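Local coordinates for multidrug resistance protein (Vibrio cholerae, PDB 1YC9) that forms a trimeric outer membrane efflux channel of the outer membrane factor family and could be involved in resistance to puromycin, acriflavine and tetraphenylarsonium chloride, at residues Asp32-Leu38 and Ile147-Tyr151; Val175-Glu179 and Ser191-Lys196. The protein carries 1 engineered substitution. All coordinates share one frame; numbering follows the deposited sequence.

Interaction 1. Residues Asp32-Leu38 and Ile147-Tyr151; sequences DAQLNHL and IANAY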
loop_
_atom_site.group_PDB
_atom_site.type_symbol
_atom_site.label_atom_id
_atom_site.label_comp_id
_atom_site.label_asym_id
_atom_site.label_seq_id
_atom_site.Cartn_x
_atom_site.Cartn_y
_atom_site.Cartn_z
ATOM N N ASP A 32 8.836 27.683 -18.076
ATOM C CA ASP A 32 9.405 27.977 -16.775
ATOM C C ASP A 32 10.699 27.209 -16.569
ATOM O O ASP A 32 10.722 25.994 -16.282
ATOM C CB ASP A 32 8.387 27.686 -15.676
ATOM C CG ASP A 32 8.882 28.069 -14.330
ATOM O OD1 ASP A 32 8.021 28.339 -13.462
ATOM O OD2 ASP A 32 10.099 28.150 -14.021
ATOM N N ALA A 33 11.829 27.900 -16.735
ATOM C CA ALA A 33 13.087 27.191 -16.675
ATOM C C ALA A 33 13.533 26.591 -15.343
ATOM O O ALA A 33 14.152 25.548 -15.321
ATOM C CB ALA A 33 14.232 28.182 -17.089
ATOM N N GLN A 34 13.186 27.204 -14.226
ATOM C CA GLN A 34 12.869 26.520 -12.989
ATOM C C GLN A 34 12.245 25.144 -12.981
ATOM O O GLN A 34 12.871 24.208 -12.455
ATOM C CB GLN A 34 12.282 27.433 -11.920
ATOM C CG GLN A 34 12.651 26.903 -10.509
ATOM C CD GLN A 34 12.150 27.747 -9.402
ATOM O OE1 GLN A 34 10.960 28.124 -9.360
ATOM N NE2 GLN A 34 13.020 28.000 -8.454
ATOM N N LEU A 35 11.053 25.034 -13.524
ATOM C CA LEU A 35 10.394 23.737 -13.582
ATOM C C LEU A 35 11.230 22.787 -14.404
ATOM O O LEU A 35 11.510 21.660 -14.007
ATOM C CB LEU A 35 9.014 23.890 -14.186
ATOM C CG LEU A 35 8.222 22.579 -14.332
ATOM C CD1 LEU A 35 8.164 21.865 -12.981
ATOM C CD2 LEU A 35 6.839 22.869 -14.854
ATOM N N ASN A 36 11.643 23.252 -15.580
ATOM C CA ASN A 36 12.516 22.470 -16.449
ATOM C C ASN A 36 13.720 21.923 -15.735
ATOM O O ASN A 36 14.047 20.766 -15.896
ATOM C CB ASN A 36 13.020 23.328 -17.617
ATOM C CG ASN A 36 11.930 23.706 -18.554
ATOM O OD1 ASN A 36 10.794 23.258 -18.426
ATOM N ND2 ASN A 36 12.271 24.543 -19.536
ATOM N N HIS A 37 14.395 22.769 -14.966
ATOM C CA HIS A 37 15.600 22.371 -14.270
ATOM C C HIS A 37 15.342 21.313 -13.163
ATOM O O HIS A 37 16.110 20.348 -13.018
ATOM C CB HIS A 37 16.293 23.569 -13.656
ATOM C CG HIS A 37 17.774 23.394 -13.548
ATOM N ND1 HIS A 37 18.374 22.775 -12.471
ATOM C CD2 HIS A 37 18.782 23.742 -14.392
ATOM C CE1 HIS A 37 19.684 22.741 -12.653
ATOM N NE2 HIS A 37 19.958 23.324 -13.808
ATOM N N LEU A 38 14.267 21.514 -12.403
ATOM C CA LEU A 38 13.849 20.561 -11.371
ATOM C C LEU A 38 13.580 19.188 -11.978
ATOM O O LEU A 38 14.093 18.197 -11.491
ATOM C CB LEU A 38 12.586 21.075 -10.655
ATOM C CG LEU A 38 12.820 22.256 -9.720
ATOM C CD1 LEU A 38 11.517 22.907 -9.304
ATOM C CD2 LEU A 38 13.601 21.811 -8.518
ATOM N N ILE A 147 6.710 15.995 -9.568
ATOM C CA ILE A 147 7.351 17.283 -9.510
ATOM C C ILE A 147 6.484 18.421 -10.042
ATOM O O ILE A 147 6.289 19.426 -9.368
ATOM C CB ILE A 147 8.753 17.251 -10.222
ATOM C CG1 ILE A 147 9.714 16.334 -9.500
ATOM C CG2 ILE A 147 9.309 18.663 -10.330
ATOM C CD1 ILE A 147 10.836 15.858 -10.362
ATOM N N ALA A 148 5.885 18.265 -11.228
ATOM C CA ALA A 148 5.021 19.293 -11.779
ATOM C C ALA A 148 3.816 19.596 -10.892
ATOM O O ALA A 148 3.443 20.749 -10.732
ATOM C CB ALA A 148 4.550 18.888 -13.163
ATOM N N ASN A 149 3.186 18.560 -10.325
ATOM C CA ASN A 149 2.054 18.735 -9.413
ATOM C C ASN A 149 2.447 19.431 -8.104
ATOM O O ASN A 149 1.715 20.325 -7.667
ATOM C CB ASN A 149 1.296 17.444 -9.158
ATOM C CG ASN A 149 0.400 17.062 -10.338
ATOM O OD1 ASN A 149 -0.466 17.804 -10.745
ATOM N ND2 ASN A 149 0.638 15.909 -10.880
ATOM N N ALA A 150 3.638 19.122 -7.599
ATOM C CA ALA A 150 4.160 19.795 -6.418
ATOM C C ALA A 150 4.448 21.277 -6.748
ATOM O O ALA A 150 4.139 22.168 -5.957
ATOM C CB ALA A 150 5.342 19.069 -5.861
ATOM N N TYR A 151 4.888 21.517 -7.986
ATOM C CA TYR A 151 5.149 22.840 -8.497
ATOM C C TYR A 151 3.881 23.656 -8.684
ATOM O O TYR A 151 3.847 24.842 -8.344
ATOM C CB TYR A 151 5.958 22.735 -9.793
ATOM C CG TYR A 151 6.758 23.969 -10.149
ATOM C CD1 TYR A 151 7.931 24.278 -9.482
ATOM C CD2 TYR A 151 6.346 24.799 -11.192
ATOM C CE1 TYR A 151 8.676 25.400 -9.813
ATOM C CE2 TYR A 151 7.082 25.896 -11.543
ATOM C CZ TYR A 151 8.237 26.197 -10.854
ATOM O OH TYR A 151 8.945 27.290 -11.206
#

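Interaction 2. Residues Val175-Glu179 and Ser191-Lys196; sequences VELLE and SVSQAK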
loop_
_atom_site.group_PDB
_atom_site.type_symbol
_atom_site.label_atom_id
_atom_site.label_comp_id
_atom_site.label_asym_id
_atom_site.label_seq_id
_atom_site.Cartn_x
_atom_site.Cartn_y
_atom_site.Cartn_z
ATOM N N VAL A 175 -7.373 49.723 9.880
ATOM C CA VAL A 175 -7.116 49.941 11.304
ATOM C C VAL A 175 -6.733 51.402 11.522
ATOM O O VAL A 175 -7.295 52.054 12.385
ATOM C CB VAL A 175 -5.999 49.033 11.823
ATOM C CG1 VAL A 175 -5.401 49.565 13.162
ATOM C CG2 VAL A 175 -6.527 47.612 11.971
ATOM N N GLU A 176 -5.765 51.876 10.753
ATOM C CA GLU A 176 -5.186 53.176 11.012
ATOM C C GLU A 176 -6.103 54.343 10.656
ATOM O O GLU A 176 -6.038 55.396 11.303
ATOM C CB GLU A 176 -3.796 53.280 10.391
ATOM C CG GLU A 176 -3.683 53.779 8.993
ATOM C CD GLU A 176 -2.225 53.777 8.560
ATOM O OE1 GLU A 176 -1.629 54.881 8.462
ATOM O OE2 GLU A 176 -1.675 52.659 8.351
ATOM N N LEU A 177 -6.999 54.134 9.691
ATOM C CA LEU A 177 -8.100 55.062 9.471
ATOM C C LEU A 177 -9.062 55.062 10.653
ATOM O O LEU A 177 -9.465 56.129 11.130
ATOM C CB LEU A 177 -8.871 54.734 8.192
ATOM C CG LEU A 177 -10.065 55.674 7.933
ATOM C CD1 LEU A 177 -9.621 57.093 7.683
ATOM C CD2 LEU A 177 -10.900 55.158 6.775
ATOM N N LEU A 178 -9.463 53.876 11.112
ATOM C CA LEU A 178 -10.451 53.766 12.179
ATOM C C LEU A 178 -9.893 54.294 13.490
ATOM O O LEU A 178 -10.636 54.805 14.293
ATOM C CB LEU A 178 -10.926 52.326 12.385
ATOM C CG LEU A 178 -12.212 51.906 11.664
ATOM C CD1 LEU A 178 -12.101 52.136 10.155
ATOM C CD2 LEU A 178 -12.539 50.450 11.971
ATOM N N GLU A 179 -8.588 54.179 13.666
ATOM C CA GLU A 179 -7.933 54.667 14.864
ATOM C C GLU A 179 -7.880 56.200 14.871
ATOM O O GLU A 179 -8.082 56.814 15.928
ATOM C CB GLU A 179 -6.532 54.103 14.974
ATOM C CG GLU A 179 -6.496 52.724 15.615
ATOM C CD GLU A 179 -5.090 52.297 15.993
ATOM O OE1 GLU A 179 -4.197 52.388 15.122
ATOM O OE2 GLU A 179 -4.875 51.900 17.168
ATOM N N SER A 191 -15.247 48.988 16.894
ATOM C CA SER A 191 -14.869 48.944 15.503
ATOM C C SER A 191 -13.388 48.817 15.350
ATOM O O SER A 191 -12.914 48.011 14.565
ATOM C CB SER A 191 -15.353 50.189 14.761
ATOM O OG SER A 191 -16.763 50.201 14.778
ATOM N N VAL A 192 -12.660 49.595 16.133
ATOM C CA VAL A 192 -11.221 49.601 16.095
ATOM C C VAL A 192 -10.718 48.199 16.492
ATOM O O VAL A 192 -9.843 47.652 15.832
ATOM C CB VAL A 192 -10.647 50.669 17.072
ATOM C CG1 VAL A 192 -9.123 50.538 17.224
ATOM C CG2 VAL A 192 -11.039 52.089 16.605
ATOM N N SER A 193 -11.314 47.625 17.524
ATOM C CA SER A 193 -10.840 46.358 18.059
ATOM C C SER A 193 -11.125 45.234 17.035
ATOM O O SER A 193 -10.300 44.366 16.825
ATOM C CB SER A 193 -11.492 46.035 19.390
ATOM O OG SER A 193 -11.113 46.993 20.381
ATOM N N GLN A 194 -12.271 45.316 16.391
ATOM C CA GLN A 194 -12.674 44.341 15.387
ATOM C C GLN A 194 -11.721 44.380 14.225
ATOM O O GLN A 194 -11.279 43.314 13.757
ATOM C CB GLN A 194 -14.098 44.600 14.937
ATOM C CG GLN A 194 -14.731 43.423 14.187
ATOM C CD GLN A 194 -14.976 42.242 15.070
ATOM O OE1 GLN A 194 -15.953 42.208 15.766
ATOM N NE2 GLN A 194 -14.062 41.269 15.053
ATOM N N ALA A 195 -11.350 45.577 13.809
ATOM C CA ALA A 195 -10.472 45.774 12.678
ATOM C C ALA A 195 -9.092 45.264 12.961
ATOM O O ALA A 195 -8.409 44.723 12.069
ATOM C CB ALA A 195 -10.433 47.223 12.263
ATOM N N LYS A 196 -8.646 45.455 14.203
ATOM C CA LYS A 196 -7.365 44.923 14.615
ATOM C C LYS A 196 -7.404 43.379 14.674
ATOM O O LYS A 196 -6.433 42.746 14.312
ATOM C CB LYS A 196 -6.951 45.528 15.950
ATOM C CG LYS A 196 -6.617 46.985 15.829
ATOM C CD LYS A 196 -6.369 47.606 17.234
ATOM C CE LYS A 196 -5.743 48.976 17.099
ATOM N NZ LYS A 196 -4.305 48.863 16.779
#

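Interaction 1. Residues Asp32-Leu38 and Ile147-Tyr151
Leu35 lies level with Ala148, their CA atoms 7.2 Å apart, where the short N-terminal helix 33-44 packs on the middle of helix 117-183, a long helix of the alpha-helical barrel of an outer membrane factor. The two short axes lie 10.5 Å apart at closest approach, and their N-to-C directions differ by 145°, closer to antiparallel than to crossed. Tyr151 bridges this separation. With its CG anti to the backbone N (chi1 -157°), the ring reaches across to the N-terminal turn of the short helix. Its hydroxyl donates to Asp32 OD1, the OH to OD1 distance being 2.7 Å; OD1 lies near the ring plane, whereas the hydroxyl stands 38° out of the carboxylate plane. Leu35 CD1 covers one ring face in a CH-pi contact, 4.1 Å from the centroid of Tyr151, and Leu38 CD1 comes within 3.8 Å of Tyr151 CE1. One turn back along the long helix, Ile147 CG2 meets Leu38 CB at 4.1 Å. Asp32 is the N-cap of helix 33-44: its OD2 accepts a weak bond from Leu35 N, while OD1 also accepts a hydrogen bond from His238 N. One buried carboxylate thus joins three parts of the chain, with donors that would be expected to favour its ionised form.

Interaction 2. Residues Val175-Glu179 and Ser191-Lys196
Val175 lies near the end of helix 117-183, in the antiparallel coiled-coil-like hairpin that this helix forms with helix 189-223 at one end of the alpha-helical barrel of an outer membrane factor. The short axes run 9.2 Å apart, 168° between their directions. Val175 uses both methyls: CG2 sits 3.9 Å from Ala195 CB and touches the Ala195 carbonyl, while CG1 packs against the Lys196 chain, crossing it at about a right angle. One turn later Leu178 points into the interface, its CD2 also 3.9 Å from Ala195 CB, so that the small Ala195 side chain meets both residues. The same CD2 lies 3.6 Å from Ser191 O, and Val192 CG2 approaches the backbone O of Leu178. Tyr391 and Tyr398 of the second hairpin of the chain touch Leu178 as well. Glu179 closes the more exposed margin, its CG placed against Val192 CG1 at 3.8 Å. Across it lies Lys196, which also packs on Gln379 of a second subunit. The lysine is extended as far as CE and bent at its last torsion (chi4 -77°); its CE and NZ both lie 3.1 Å from Glu179 OE2, NZ as the partner in a salt bridge.

Overall arrangement
Helix 117-183 takes part in both contacts, which follow one another along the chain with centres 42 Å apart and nearest atoms about 31 Å apart. Interaction 1 lies nearer the middle of the subunit, 18 Å from its centre, where the short helix 33-44 packs against the long helix. Interaction 2 sits 53 Å from that centre, close to the turn into helix 189-223 and far from the four-stranded sheet that each chain gives to the membrane barrel. The long helix thus meets an N-terminal helix midway and its hairpin partner near the tip, where residues 191-196 also reach a second subunit of the trimeric channel.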